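PDB 5BN3: V-type ATP synthase alpha chain from Nanoarchaeum equitans Kin4-M, which is the A subunit of an archaeal V-type rotary complex, a P-loop protein of the ATP synthase alpha/beta family with ADP bound. Local coordinates for residues 183-188 against 297-302; 323-328 against 354-359; 46-51 against 81-86. All coordinates share one frame; numbering follows the deposited sequence.

Contact 1 (183-188 against 297-302)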
loop_
_atom_site.group_PDB
_atom_site.type_symbol
_atom_site.label_atom_id
_atom_site.label_comp_id
_atom_site.label_asym_id
_atom_site.label_seq_id
_atom_site.Cartn_x
_atom_site.Cartn_y
_atom_site.Cartn_z
ATOM N N PRO A 183 -26.885 15.913 30.448
ATOM C CA PRO A 183 -26.015 14.853 29.924
ATOM C C PRO A 183 -25.377 15.284 28.605
ATOM O O PRO A 183 -26.099 15.574 27.650
ATOM C CB PRO A 183 -26.986 13.688 29.680
ATOM C CG PRO A 183 -28.200 14.005 30.515
ATOM C CD PRO A 183 -28.297 15.497 30.503
ATOM N N ILE A 184 -24.049 15.312 28.549
ATOM C CA ILE A 184 -23.342 15.826 27.376
ATOM C C ILE A 184 -23.513 14.975 26.116
ATOM O O ILE A 184 -23.340 15.473 25.004
ATOM C CB ILE A 184 -21.835 16.028 27.658
ATOM C CG1 ILE A 184 -21.173 14.705 28.049
ATOM C CG2 ILE A 184 -21.627 17.082 28.736
ATOM C CD1 ILE A 184 -19.674 14.816 28.255
ATOM N N ARG A 185 -23.846 13.699 26.286
ATOM C CA ARG A 185 -24.044 12.807 25.142
ATOM C C ARG A 185 -25.434 12.947 24.534
ATOM O O ARG A 185 -25.746 12.318 23.524
ATOM C CB ARG A 185 -23.806 11.347 25.540
ATOM C CG ARG A 185 -22.367 11.023 25.899
ATOM C CD ARG A 185 -22.173 9.533 26.120
ATOM N NE ARG A 185 -20.804 9.225 26.525
ATOM C CZ ARG A 185 -19.799 9.041 25.675
ATOM N NH1 ARG A 185 -20.009 9.131 24.369
ATOM N NH2 ARG A 185 -18.584 8.769 26.129
ATOM N N LYS A 186 -26.265 13.775 25.157
ATOM C CA LYS A 186 -27.650 13.937 24.733
ATOM C C LYS A 186 -27.863 15.320 24.134
ATOM O O LYS A 186 -27.672 16.330 24.815
ATOM C CB LYS A 186 -28.583 13.740 25.928
ATOM C CG LYS A 186 -30.064 13.804 25.606
ATOM C CD LYS A 186 -30.880 13.508 26.857
ATOM C CE LYS A 186 -32.372 13.614 26.596
ATOM N NZ LYS A 186 -33.163 13.377 27.837
ATOM N N PRO A 187 -28.248 15.369 22.851
ATOM C CA PRO A 187 -28.500 16.643 22.165
ATOM C C PRO A 187 -29.639 17.408 22.828
ATOM O O PRO A 187 -30.651 16.798 23.177
ATOM C CB PRO A 187 -28.924 16.207 20.759
ATOM C CG PRO A 187 -28.340 14.839 20.589
ATOM C CD PRO A 187 -28.397 14.212 21.949
ATOM N N ARG A 188 -29.478 18.715 23.008
ATOM C CA ARG A 188 -30.521 19.522 23.634
ATOM C C ARG A 188 -31.661 19.806 22.660
ATOM O O ARG A 188 -31.426 20.210 21.519
ATOM C CB ARG A 188 -29.937 20.823 24.200
ATOM C CG ARG A 188 -29.036 20.600 25.411
ATOM C CD ARG A 188 -28.413 21.895 25.921
ATOM N NE ARG A 188 -29.414 22.898 26.283
ATOM C CZ ARG A 188 -30.044 22.945 27.454
ATOM N NH1 ARG A 188 -29.790 22.039 28.388
ATOM N NH2 ARG A 188 -30.934 23.899 27.689
ATOM N N SER A 297 -14.502 16.268 26.031
ATOM C CA SER A 297 -14.358 17.686 25.700
ATOM C C SER A 297 -15.183 18.092 24.474
ATOM O O SER A 297 -15.690 19.213 24.403
ATOM C CB SER A 297 -12.887 18.034 25.473
ATOM O OG SER A 297 -12.412 17.468 24.265
ATOM N N ILE A 298 -15.307 17.179 23.515
ATOM C CA ILE A 298 -16.082 17.426 22.300
ATOM C C ILE A 298 -17.583 17.529 22.592
ATOM O O ILE A 298 -18.249 18.473 22.161
ATOM C CB ILE A 298 -15.840 16.312 21.259
ATOM C CG1 ILE A 298 -14.426 16.419 20.669
ATOM C CG2 ILE A 298 -16.874 16.377 20.153
ATOM C CD1 ILE A 298 -14.197 17.675 19.840
ATOM N N TYR A 299 -18.113 16.551 23.321
ATOM C CA TYR A 299 -19.527 16.557 23.689
ATOM C C TYR A 299 -19.843 17.693 24.655
ATOM O O TYR A 299 -20.929 18.275 24.610
ATOM C CB TYR A 299 -19.925 15.207 24.300
ATOM C CG TYR A 299 -19.966 14.075 23.296
ATOM C CD1 TYR A 299 -18.808 13.409 22.928
ATOM C CD2 TYR A 299 -21.161 13.675 22.718
ATOM C CE1 TYR A 299 -18.835 12.378 22.012
ATOM C CE2 TYR A 299 -21.198 12.641 21.800
ATOM C CZ TYR A 299 -20.031 11.998 21.451
ATOM O OH TYR A 299 -20.059 10.969 20.538
ATOM N N LEU A 300 -18.886 18.003 25.525
ATOM C CA LEU A 300 -19.041 19.072 26.505
ATOM C C LEU A 300 -19.211 20.425 25.826
ATOM O O LEU A 300 -20.124 21.186 26.153
ATOM C CB LEU A 300 -17.814 19.127 27.417
ATOM C CG LEU A 300 -17.916 20.086 28.602
ATOM C CD1 LEU A 300 -18.478 19.339 29.788
ATOM C CD2 LEU A 300 -16.573 20.719 28.941
ATOM N N GLY A 301 -18.320 20.723 24.884
ATOM C CA GLY A 301 -18.350 21.993 24.181
ATOM C C GLY A 301 -19.579 22.147 23.313
ATOM O O GLY A 301 -20.123 23.244 23.178
ATOM N N ALA A 302 -20.014 21.044 22.716
ATOM C CA ALA A 302 -21.225 21.048 21.910
ATOM C C ALA A 302 -22.446 21.335 22.778
ATOM O O ALA A 302 -23.324 22.108 22.392
ATOM C CB ALA A 302 -21.383 19.719 21.196
#
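R185 lies over one face of the Y299 ring, and the carbonyl oxygen of I184 sits at the edge of the same ring, near its plane. On the face, R185 NH1 stands 4.0 Å above the ring plane, displaced toward the rim, with Y299 CZ its nearest ring atom. The guanidinium is inclined 50° to the ring; R185 CZ is 5.2 Å from the centroid of Y299, so any cation-pi attraction is weak at most. At the edge, I184 O is 3.6 Å from Y299 CD2 and 3.5 Å from Y299 CB. R185 reaches the ring because its chain runs extended from CG to NE. The polar ends are engaged by neighbours: R185 forms salt bridges with E34 and E295, while the Y299 hydroxyl is hydrogen-bonded to E355.

Segment 183-188 lies in the loop between strands 180-183 and 192-193, the latter paired with strand 361-364; 297-302 lies on helix 293-309 of the P-loop nucleotide-binding domain. A type I beta turn from P183 to K186, closed by K186 N to P183 O, places I184 and R185 at its two central positions, both against the helix.

I184 supplies the apolar half. It crosses Y299 at about a right angle, with CB 3.9 Å from Y299 CB, and CG1 and CD1 also lean on that methylene. CG2 is directed to the next helix residue, 4.0 Å from L300 CD1. Strand 68-71 contributes I69, which touches both I184 and L300.

Contact 2 (323-328 against 354-359)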
loop_
_atom_site.group_PDB
_atom_site.type_symbol
_atom_site.label_atom_id
_atom_site.label_comp_id
_atom_site.label_asym_id
_atom_site.label_seq_id
_atom_site.Cartn_x
_atom_site.Cartn_y
_atom_site.Cartn_z
ATOM N N SER A 323 -9.175 15.099 14.909
ATOM C CA SER A 323 -8.371 13.899 14.708
ATOM C C SER A 323 -7.914 13.269 16.028
ATOM O O SER A 323 -7.728 12.056 16.111
ATOM C CB SER A 323 -7.158 14.212 13.832
ATOM O OG SER A 323 -7.566 14.719 12.576
ATOM N N ARG A 324 -7.736 14.094 17.057
ATOM C CA ARG A 324 -7.284 13.605 18.358
ATOM C C ARG A 324 -8.402 12.840 19.057
ATOM O O ARG A 324 -8.154 11.881 19.787
ATOM C CB ARG A 324 -6.806 14.767 19.234
ATOM C CG ARG A 324 -5.795 15.686 18.557
ATOM C CD ARG A 324 -4.636 14.905 17.970
ATOM N NE ARG A 324 -3.764 15.766 17.177
ATOM C CZ ARG A 324 -3.081 15.363 16.112
ATOM N NH1 ARG A 324 -3.166 14.104 15.703
ATOM N NH2 ARG A 324 -2.316 16.221 15.454
ATOM N N TRP A 325 -9.635 13.282 18.827
ATOM C CA TRP A 325 -10.825 12.593 19.314
ATOM C C TRP A 325 -10.940 11.249 18.604
ATOM O O TRP A 325 -11.248 10.232 19.224
ATOM C CB TRP A 325 -12.067 13.463 19.059
ATOM C CG TRP A 325 -13.402 12.775 19.256
ATOM C CD1 TRP A 325 -13.684 11.741 20.104
ATOM C CD2 TRP A 325 -14.628 13.077 18.573
ATOM N NE1 TRP A 325 -15.007 11.387 19.991
ATOM C CE2 TRP A 325 -15.609 12.193 19.061
ATOM C CE3 TRP A 325 -14.991 14.016 17.601
ATOM C CZ2 TRP A 325 -16.929 12.215 18.606
ATOM C CZ3 TRP A 325 -16.301 14.037 17.152
ATOM C CH2 TRP A 325 -17.253 13.143 17.654
ATOM N N ALA A 326 -10.666 11.246 17.304
ATOM C CA ALA A 326 -10.667 10.009 16.533
ATOM C C ALA A 326 -9.624 9.024 17.055
ATOM O O ALA A 326 -9.872 7.818 17.095
ATOM C CB ALA A 326 -10.439 10.301 15.065
ATOM N N GLU A 327 -8.460 9.535 17.451
ATOM C CA GLU A 327 -7.415 8.687 18.028
ATOM C C GLU A 327 -7.886 8.050 19.331
ATOM O O GLU A 327 -7.573 6.896 19.618
ATOM C CB GLU A 327 -6.138 9.489 18.289
ATOM C CG GLU A 327 -5.034 8.666 18.956
ATOM C CD GLU A 327 -3.908 9.512 19.522
ATOM O OE1 GLU A 327 -3.932 10.746 19.332
ATOM O OE2 GLU A 327 -2.994 8.942 20.163
ATOM N N ALA A 328 -8.634 8.815 20.122
ATOM C CA ALA A 328 -9.167 8.307 21.378
ATOM C C ALA A 328 -10.143 7.164 21.120
ATOM O O ALA A 328 -10.096 6.142 21.798
ATOM C CB ALA A 328 -9.840 9.419 22.155
ATOM N N ALA A 354 -20.749 12.182 13.311
ATOM C CA ALA A 354 -22.068 12.743 13.058
ATOM C C ALA A 354 -22.739 13.219 14.345
ATOM O O ALA A 354 -23.453 14.217 14.337
ATOM C CB ALA A 354 -22.942 11.732 12.351
ATOM N N GLU A 355 -22.511 12.506 15.446
ATOM C CA GLU A 355 -23.069 12.906 16.740
ATOM C C GLU A 355 -22.594 14.297 17.159
ATOM O O GLU A 355 -23.259 14.982 17.933
ATOM C CB GLU A 355 -22.722 11.876 17.822
ATOM C CG GLU A 355 -23.459 10.549 17.687
ATOM C CD GLU A 355 -23.055 9.542 18.751
ATOM O OE1 GLU A 355 -22.339 9.925 19.704
ATOM O OE2 GLU A 355 -23.451 8.362 18.635
ATOM N N PHE A 356 -21.440 14.707 16.642
ATOM C CA PHE A 356 -20.911 16.043 16.891
ATOM C C PHE A 356 -21.491 17.063 15.909
ATOM O O PHE A 356 -22.176 18.003 16.311
ATOM C CB PHE A 356 -19.381 16.017 16.806
ATOM C CG PHE A 356 -18.733 17.357 17.002
ATOM C CD1 PHE A 356 -19.025 18.131 18.115
ATOM C CD2 PHE A 356 -17.812 17.834 16.081
ATOM C CE1 PHE A 356 -18.419 19.363 18.302
ATOM C CE2 PHE A 356 -17.202 19.064 16.260
ATOM C CZ PHE A 356 -17.506 19.830 17.373
ATOM N N TYR A 357 -21.233 16.864 14.620
ATOM C CA TYR A 357 -21.602 17.849 13.601
ATOM C C TYR A 357 -23.106 18.048 13.407
ATOM O O TYR A 357 -23.542 19.129 13.015
ATOM C CB TYR A 357 -20.931 17.511 12.263
ATOM C CG TYR A 357 -19.437 17.736 12.268
ATOM C CD1 TYR A 357 -18.911 19.018 12.233
ATOM C CD2 TYR A 357 -18.554 16.668 12.304
ATOM C CE1 TYR A 357 -17.549 19.230 12.236
ATOM C CE2 TYR A 357 -17.190 16.870 12.307
ATOM C CZ TYR A 357 -16.695 18.155 12.273
ATOM O OH TYR A 357 -15.338 18.365 12.275
ATOM N N GLU A 358 -23.901 17.017 13.682
ATOM C CA GLU A 358 -25.351 17.129 13.529
ATOM C C GLU A 358 -25.981 18.021 14.599
ATOM O O GLU A 358 -27.173 18.322 14.539
ATOM C CB GLU A 358 -26.002 15.752 13.524
ATOM N N ARG A 359 -25.180 18.440 15.574
ATOM C CA ARG A 359 -25.651 19.356 16.611
ATOM C C ARG A 359 -25.640 20.799 16.126
ATOM O O ARG A 359 -26.268 21.664 16.728
ATOM C CB ARG A 359 -24.783 19.242 17.865
ATOM C CG ARG A 359 -24.884 17.918 18.606
ATOM C CD ARG A 359 -24.589 18.141 20.077
ATOM N NE ARG A 359 -24.365 16.902 20.813
ATOM C CZ ARG A 359 -24.394 16.809 22.139
ATOM N NH1 ARG A 359 -24.658 17.879 22.875
ATOM N NH2 ARG A 359 -24.176 15.643 22.725
#
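A buried, wholly apolar contact joins two helices of the nucleotide-binding domain through a single residue pair, W325 on helix 322-335 and F356 on helix 349-357. The domain has the P-loop NTPase fold, a mainly parallel sheet flanked by helices, and this pair packs beside strand 370-379, where I375 touches F356. Helix 293-309 lies alongside, with I298 against both W325 and F356.

The two segments stand well apart: the nearest CA atoms, those of W325 and F356, are 10.9 Å from each other, and the large indole spans the gap. W325 has its CG anti to the backbone N (chi1 168°), which carries the six-membered ring across to F356. Its far corner does the touching. W325 CH2 and CZ3 both come to 3.7 Å from F356 CB, so the indole rests mainly on the CB of F356, with CZ3 also near CG.

F356 also has CG anti to its backbone N (chi1 178°), and from there its ring leads away from the indole. The two six-membered rings have centroids 6.0 Å apart and planes at 84°, an oblique aromatic pair. The indole nitrogen has a weak hydrogen bond to E295 of helix 293-309.

From the same helix as W325, R324 makes cation-pi contacts with Y256 and Y297 of a neighbouring NEQ263 chain, so this helix also faces a subunit interface. Within 354-359, F356 covers its neighbour: F356 CD2 sits 3.8 Å above the ring of Y357, over its centre.

Contact 3 (46-51 against 81-86)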
loop_
_atom_site.group_PDB
_atom_site.type_symbol
_atom_site.label_atom_id
_atom_site.label_comp_id
_atom_site.label_asym_id
_atom_site.label_seq_id
_atom_site.Cartn_x
_atom_site.Cartn_y
_atom_site.Cartn_z
ATOM N N GLN A 46 -14.440 3.234 30.412
ATOM C CA GLN A 46 -13.372 4.131 29.985
ATOM C C GLN A 46 -13.111 5.175 31.070
ATOM O O GLN A 46 -14.029 5.858 31.538
ATOM C CB GLN A 46 -13.641 4.756 28.605
ATOM C CG GLN A 46 -14.781 5.761 28.520
ATOM C CD GLN A 46 -15.004 6.240 27.096
ATOM O OE1 GLN A 46 -14.870 5.470 26.144
ATOM N NE2 GLN A 46 -15.340 7.516 26.943
ATOM N N VAL A 47 -11.854 5.257 31.489
ATOM C CA VAL A 47 -11.459 6.102 32.606
ATOM C C VAL A 47 -10.907 7.428 32.099
ATOM O O VAL A 47 -10.060 7.453 31.205
ATOM C CB VAL A 47 -10.408 5.389 33.478
ATOM C CG1 VAL A 47 -10.043 6.237 34.683
ATOM C CG2 VAL A 47 -10.942 4.045 33.929
ATOM N N TYR A 48 -11.393 8.527 32.671
ATOM C CA TYR A 48 -11.003 9.864 32.234
ATOM C C TYR A 48 -9.815 10.403 33.024
ATOM O O TYR A 48 -9.627 11.614 33.145
ATOM C CB TYR A 48 -12.195 10.817 32.319
ATOM C CG TYR A 48 -13.335 10.401 31.426
ATOM C CD1 TYR A 48 -13.313 10.686 30.069
ATOM C CD2 TYR A 48 -14.423 9.707 31.933
ATOM C CE1 TYR A 48 -14.347 10.299 29.244
ATOM C CE2 TYR A 48 -15.462 9.316 31.117
ATOM C CZ TYR A 48 -15.418 9.614 29.774
ATOM O OH TYR A 48 -16.450 9.228 28.955
ATOM N N GLU A 49 -9.016 9.487 33.556
ATOM C CA GLU A 49 -7.796 9.839 34.268
ATOM C C GLU A 49 -6.757 8.754 34.031
ATOM O O GLU A 49 -7.081 7.689 33.503
ATOM C CB GLU A 49 -8.074 10.023 35.764
ATOM C CG GLU A 49 -8.032 11.475 36.222
ATOM C CD GLU A 49 -9.230 11.871 37.064
ATOM O OE1 GLU A 49 -10.152 11.043 37.225
ATOM O OE2 GLU A 49 -9.251 13.015 37.564
ATOM N N ASP A 50 -5.511 9.021 34.408
ATOM C CA ASP A 50 -4.449 8.040 34.217
ATOM C C ASP A 50 -4.686 6.810 35.087
ATOM O O ASP A 50 -5.062 6.923 36.255
ATOM C CB ASP A 50 -3.080 8.648 34.517
ATOM C CG ASP A 50 -1.941 7.696 34.205
ATOM O OD1 ASP A 50 -2.105 6.828 33.320
ATOM O OD2 ASP A 50 -0.877 7.820 34.846
ATOM N N THR A 51 -4.469 5.636 34.506
ATOM C CA THR A 51 -4.769 4.379 35.180
ATOM C C THR A 51 -3.519 3.644 35.659
ATOM O O THR A 51 -3.615 2.534 36.184
ATOM C CB THR A 51 -5.592 3.440 34.281
ATOM O OG1 THR A 51 -4.867 3.167 33.076
ATOM C CG2 THR A 51 -6.930 4.072 33.935
ATOM N N ASP A 81 -11.283 21.888 31.926
ATOM C CA ASP A 81 -10.728 20.690 31.298
ATOM C C ASP A 81 -11.827 19.923 30.568
ATOM O O ASP A 81 -12.968 20.386 30.509
ATOM C CB ASP A 81 -9.982 19.807 32.314
ATOM C CG ASP A 81 -10.911 19.078 33.277
ATOM O OD1 ASP A 81 -12.123 19.379 33.319
ATOM O OD2 ASP A 81 -10.416 18.197 34.015
ATOM N N GLY A 82 -11.491 18.760 30.016
ATOM C CA GLY A 82 -12.447 17.979 29.248
ATOM C C GLY A 82 -13.680 17.542 30.020
ATOM O O GLY A 82 -14.720 17.251 29.424
ATOM N N LEU A 83 -13.567 17.492 31.344
ATOM C CA LEU A 83 -14.679 17.062 32.186
ATOM C C LEU A 83 -15.428 18.243 32.800
ATOM O O LEU A 83 -16.354 18.056 33.591
ATOM C CB LEU A 83 -14.189 16.111 33.283
ATOM C CG LEU A 83 -13.714 14.724 32.842
ATOM C CD1 LEU A 83 -13.196 13.918 34.024
ATOM C CD2 LEU A 83 -14.840 13.984 32.152
ATOM N N GLY A 84 -15.033 19.458 32.431
ATOM C CA GLY A 84 -15.698 20.649 32.930
ATOM C C GLY A 84 -15.159 21.126 34.267
ATOM O O GLY A 84 -15.831 21.865 34.989
ATOM N N ARG A 85 -13.944 20.705 34.600
ATOM C CA ARG A 85 -13.308 21.132 35.840
ATOM C C ARG A 85 -12.499 22.404 35.605
ATOM O O ARG A 85 -11.686 22.468 34.682
ATOM C CB ARG A 85 -12.431 20.011 36.411
ATOM C CG ARG A 85 -13.209 18.730 36.710
ATOM C CD ARG A 85 -12.323 17.623 37.270
ATOM N NE ARG A 85 -11.438 17.046 36.259
ATOM C CZ ARG A 85 -10.635 16.007 36.471
ATOM N NH1 ARG A 85 -10.602 15.419 37.659
ATOM N NH2 ARG A 85 -9.866 15.551 35.493
ATOM N N PRO A 86 -12.729 23.428 36.440
ATOM C CA PRO A 86 -12.082 24.732 36.249
ATOM C C PRO A 86 -10.596 24.688 36.588
ATOM O O PRO A 86 -10.232 24.378 37.724
ATOM C CB PRO A 86 -12.826 25.637 37.238
ATOM C CG PRO A 86 -13.309 24.711 38.307
ATOM C CD PRO A 86 -13.611 23.407 37.621
#
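E49 and R85 form a salt bridge across this contact, beside an apolar touch between Y48 and L83. The first segment leaves strand 42-47 of the N-terminal beta-barrel; the second is a loop between strand 79-80, at the margin of the mixed sheet, and helix 87-94. The loop holds a type I beta turn from D81 to G84, followed by P86 at the N-cap of the helix.

Among the charged groups, R85 stands between two carboxylates. Its NH1 donates to E49 OE2 at 2.8 Å with an N-H...O angle of 159°, near the guanidinium plane but 30° out of the carboxylate plane, on the syn side. NH2 adds a weak bond to the same oxygen, so OE2 receives two N-H groups from one arginine. R85 NE bonds D81 OD2 at 2.7 Å, completing a network of E49, D81 and R85. A bend at chi3 (-72°) turns the guanidinium so that both acids meet it. I103 O also accepts from R85 NH1, and I32 N donates to E49 OE1, tying the acid to strand 31-39.

Apolar contact comes from L83. Its CD1 is 3.7 Å from Y48 CB, and CD2 makes a CH-pi contact over one face of the Y48 ring, 4.3 Å from the centroid. L83 CD1 also lies over a face of the R85 guanidinium, so the apolar and charged parts touch.

The remaining hydrogen bonds hold each segment in shape. Y48 OH, whose main partner is E34, accepts from Q46 NE2. D81 OD1 accepts weakly from L83 N within the turn and, just past it, from R85 N at 2.6 Å.

In the fold
All three contacts are buried. Contact 2 lies inside the nucleotide-binding domain and is purely apolar; contact 3 is farther from the chain centre, joins the N-terminal barrel to the loop before helix 87-94, and combines a salt-bridge network with an apolar Y48-L83 contact. Contact 1 is mostly apolar, with a weak arginine-ring approach, where the turn of 183-186 meets helix 293-309. That helix is common ground: it carries half of contact 1, and its A296 packs on Y48 and L83 of contact 3. Contact 1 touches both others, with I298 against F356 and R185 beside Y48, whereas contacts 2 and 3 stay about 6 Å apart at their nearest atoms.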